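Long-range contact in phosphorylated carbohydrates phosphatase TM_1254 (Thermotoga maritima msb8, PDB 3KBB), which dephosphorylates phosphorylated sugars such as erythrose 4-phosphate, fructose 6-phosphate, 2-deoxyglucose 6-phosphate and mannose 6-phosphate with the help of a divalent metal ion: residues A92-K97 against E124-V129. Numbering follows the deposited sequence.
Sequences ALEFVK and EKYFDV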
loop_
_atom_site.group_PDB
_atom_site.type_symbol
_atom_site.label_atom_id
_atom_site.label_comp_id
_atom_site.label_asym_id
_atom_site.label_seq_id
_atom_site.Cartn_x
_atom_site.Cartn_y
_atom_site.Cartn_z
ATOM N N ALA A 92 -8.470 -3.347 14.243
ATOM C CA ALA A 92 -9.216 -4.018 13.206
ATOM C C ALA A 92 -8.627 -5.390 12.935
ATOM O O ALA A 92 -9.375 -6.357 12.827
ATOM C CB ALA A 92 -9.206 -3.187 11.939
ATOM N N LEU A 93 -7.297 -5.480 12.840
ATOM C CA LEU A 93 -6.648 -6.793 12.641
ATOM C C LEU A 93 -6.904 -7.711 13.844
ATOM O O LEU A 93 -7.240 -8.900 13.686
ATOM C CB LEU A 93 -5.144 -6.634 12.410
ATOM C CG LEU A 93 -4.726 -5.790 11.192
ATOM C CD1 LEU A 93 -3.208 -5.721 11.151
ATOM C CD2 LEU A 93 -5.248 -6.448 9.962
ATOM N N GLU A 94 -6.750 -7.137 15.035
ATOM C CA GLU A 94 -7.063 -7.887 16.269
ATOM C C GLU A 94 -8.511 -8.393 16.267
ATOM O O GLU A 94 -8.780 -9.535 16.645
ATOM C CB GLU A 94 -6.767 -7.010 17.484
ATOM C CG GLU A 94 -5.300 -6.842 17.772
ATOM C CD GLU A 94 -5.045 -5.831 18.867
ATOM O OE1 GLU A 94 -5.993 -5.076 19.223
ATOM O OE2 GLU A 94 -3.891 -5.766 19.357
ATOM N N PHE A 95 -9.450 -7.561 15.817
ATOM C CA PHE A 95 -10.840 -7.974 15.776
ATOM C C PHE A 95 -11.094 -9.169 14.847
ATOM O O PHE A 95 -11.795 -10.125 15.228
ATOM C CB PHE A 95 -11.771 -6.777 15.424
ATOM C CG PHE A 95 -13.233 -7.137 15.419
ATOM C CD1 PHE A 95 -13.919 -7.346 16.627
ATOM C CD2 PHE A 95 -13.924 -7.284 14.219
ATOM C CE1 PHE A 95 -15.284 -7.691 16.605
ATOM C CE2 PHE A 95 -15.268 -7.618 14.178
ATOM C CZ PHE A 95 -15.956 -7.832 15.405
ATOM N N VAL A 96 -10.557 -9.126 13.620
ATOM C CA VAL A 96 -10.732 -10.273 12.715
ATOM C C VAL A 96 -10.207 -11.558 13.374
ATOM O O VAL A 96 -10.864 -12.610 13.293
ATOM C CB VAL A 96 -9.998 -10.084 11.346
ATOM C CG1 VAL A 96 -10.239 -11.286 10.466
ATOM C CG2 VAL A 96 -10.530 -8.779 10.669
ATOM N N LYS A 97 -9.040 -11.478 14.003
ATOM C CA LYS A 97 -8.473 -12.678 14.648
ATOM C C LYS A 97 -9.377 -13.145 15.796
ATOM O O LYS A 97 -9.602 -14.357 15.970
ATOM C CB LYS A 97 -7.026 -12.481 15.108
ATOM C CG LYS A 97 -6.017 -12.393 13.927
ATOM C CD LYS A 97 -6.358 -13.339 12.745
ATOM C CE LYS A 97 -6.217 -14.853 13.057
ATOM N NZ LYS A 97 -6.793 -15.721 11.961
ATOM N N GLU A 124 3.153 -7.881 11.077
ATOM C CA GLU A 124 3.317 -9.121 10.351
ATOM C C GLU A 124 2.677 -10.321 11.060
ATOM O O GLU A 124 2.134 -11.214 10.437
ATOM C CB GLU A 124 4.803 -9.341 10.163
ATOM C CG GLU A 124 5.177 -10.124 8.972
ATOM C CD GLU A 124 6.651 -10.309 8.965
ATOM O OE1 GLU A 124 7.352 -9.319 8.656
ATOM O OE2 GLU A 124 7.097 -11.426 9.327
ATOM N N LYS A 125 2.709 -10.323 12.390
ATOM C CA LYS A 125 2.200 -11.450 13.158
ATOM C C LYS A 125 0.704 -11.774 13.011
ATOM O O LYS A 125 0.255 -12.906 13.300
ATOM C CB LYS A 125 2.524 -11.208 14.638
ATOM C CG LYS A 125 1.847 -9.967 15.205
ATOM C CD LYS A 125 2.210 -9.733 16.672
ATOM C CE LYS A 125 1.475 -8.519 17.154
ATOM N NZ LYS A 125 1.947 -8.012 18.476
ATOM N N TYR A 126 -0.097 -10.809 12.559
ATOM C CA TYR A 126 -1.529 -11.071 12.389
ATOM C C TYR A 126 -1.975 -11.962 11.235
ATOM O O TYR A 126 -3.080 -12.561 11.250
ATOM C CB TYR A 126 -2.312 -9.745 12.337
ATOM C CG TYR A 126 -2.077 -8.893 13.538
ATOM C CD1 TYR A 126 -2.713 -9.197 14.744
ATOM C CD2 TYR A 126 -1.184 -7.826 13.499
ATOM C CE1 TYR A 126 -2.487 -8.422 15.863
ATOM C CE2 TYR A 126 -0.945 -7.030 14.654
ATOM C CZ TYR A 126 -1.627 -7.360 15.821
ATOM O OH TYR A 126 -1.434 -6.621 16.962
ATOM N N PHE A 127 -1.182 -11.983 10.174
ATOM C CA PHE A 127 -1.656 -12.553 8.930
ATOM C C PHE A 127 -1.457 -14.046 8.807
ATOM O O PHE A 127 -0.412 -14.567 9.195
ATOM C CB PHE A 127 -0.981 -11.801 7.784
ATOM C CG PHE A 127 -1.439 -10.359 7.708
ATOM C CD1 PHE A 127 -2.670 -10.073 7.139
ATOM C CD2 PHE A 127 -0.703 -9.357 8.293
ATOM C CE1 PHE A 127 -3.142 -8.783 7.104
ATOM C CE2 PHE A 127 -1.121 -8.035 8.247
ATOM C CZ PHE A 127 -2.388 -7.748 7.675
ATOM N N ASP A 128 -2.458 -14.706 8.249
ATOM C CA ASP A 128 -2.436 -16.110 7.912
ATOM C C ASP A 128 -1.874 -16.321 6.504
ATOM O O ASP A 128 -1.161 -17.306 6.228
ATOM C CB ASP A 128 -3.867 -16.594 7.960
ATOM C CG ASP A 128 -4.473 -16.432 9.365
ATOM O OD1 ASP A 128 -3.950 -17.061 10.316
ATOM O OD2 ASP A 128 -5.447 -15.655 9.541
ATOM N N VAL A 129 -2.213 -15.398 5.613
ATOM C CA VAL A 129 -1.804 -15.498 4.214
ATOM C C VAL A 129 -1.263 -14.141 3.807
ATOM O O VAL A 129 -1.894 -13.103 4.086
ATOM C CB VAL A 129 -3.009 -15.898 3.326
ATOM C CG1 VAL A 129 -2.771 -15.590 1.844
ATOM C CG2 VAL A 129 -3.386 -17.389 3.537
HETATM O O HOH W 1 -2.054 -7.738 19.166
#
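In the Rossmann-like core of this HAD hydrolase, helix 89-98 packs against the loop leading into edge strand 129-131, where Leu93 and Tyr126 meet with CA atoms 6.7 Å apart. Leu93 CB lies over one face of the Tyr126 ring, 4.3 Å from its centroid and 22° off the normal, which qualifies as a CH-pi contact; the two side chains cross at about a right angle. From the same leucine, CD1 comes to 3.7 Å from Tyr126 CD2, and Leu93 CD2 to 3.9 Å from Phe127 CZ. The opposite face of the tyrosine carries CG of its neighbour Lys125, which leaves the ring sandwiched between aliphatic groups. Its hydroxyl is hydrogen-bonded to Arg90, one turn before Glu94 on helix 89-98, and a water lies 2.5 Å from Tyr126 OH and donates a hydrogen bond to Glu94 OE2. Glu94 CG also lies 3.7 Å from Tyr126 CE1.

At the other end, Lys97 and Asp128 reach tip to tip in a salt bridge, NZ to OD2 2.8 Å, using the syn lone pair of OD2. Bends at chi2 (-37°) and chi3 (-67°) curl the lysine, and CD passes 3.7 Å from Tyr126 O. Both ends have second partners: NZ bonds to Ile101 O, and OD2 accepts from Leu103 N. An alanine at Lys97 would probably leave the Asp128 carboxylate without its countercharge and Ile101 O without this donor. Leu103, on strand 102-106, touches Leu93, Lys97, Tyr126 and Phe127, and its backbone pairs with Asp128 and Val129. The helix thus covers both strand 102-106 and the entry to its parallel neighbour, an arrangement typical of the layered alpha/beta Rossmann-like fold.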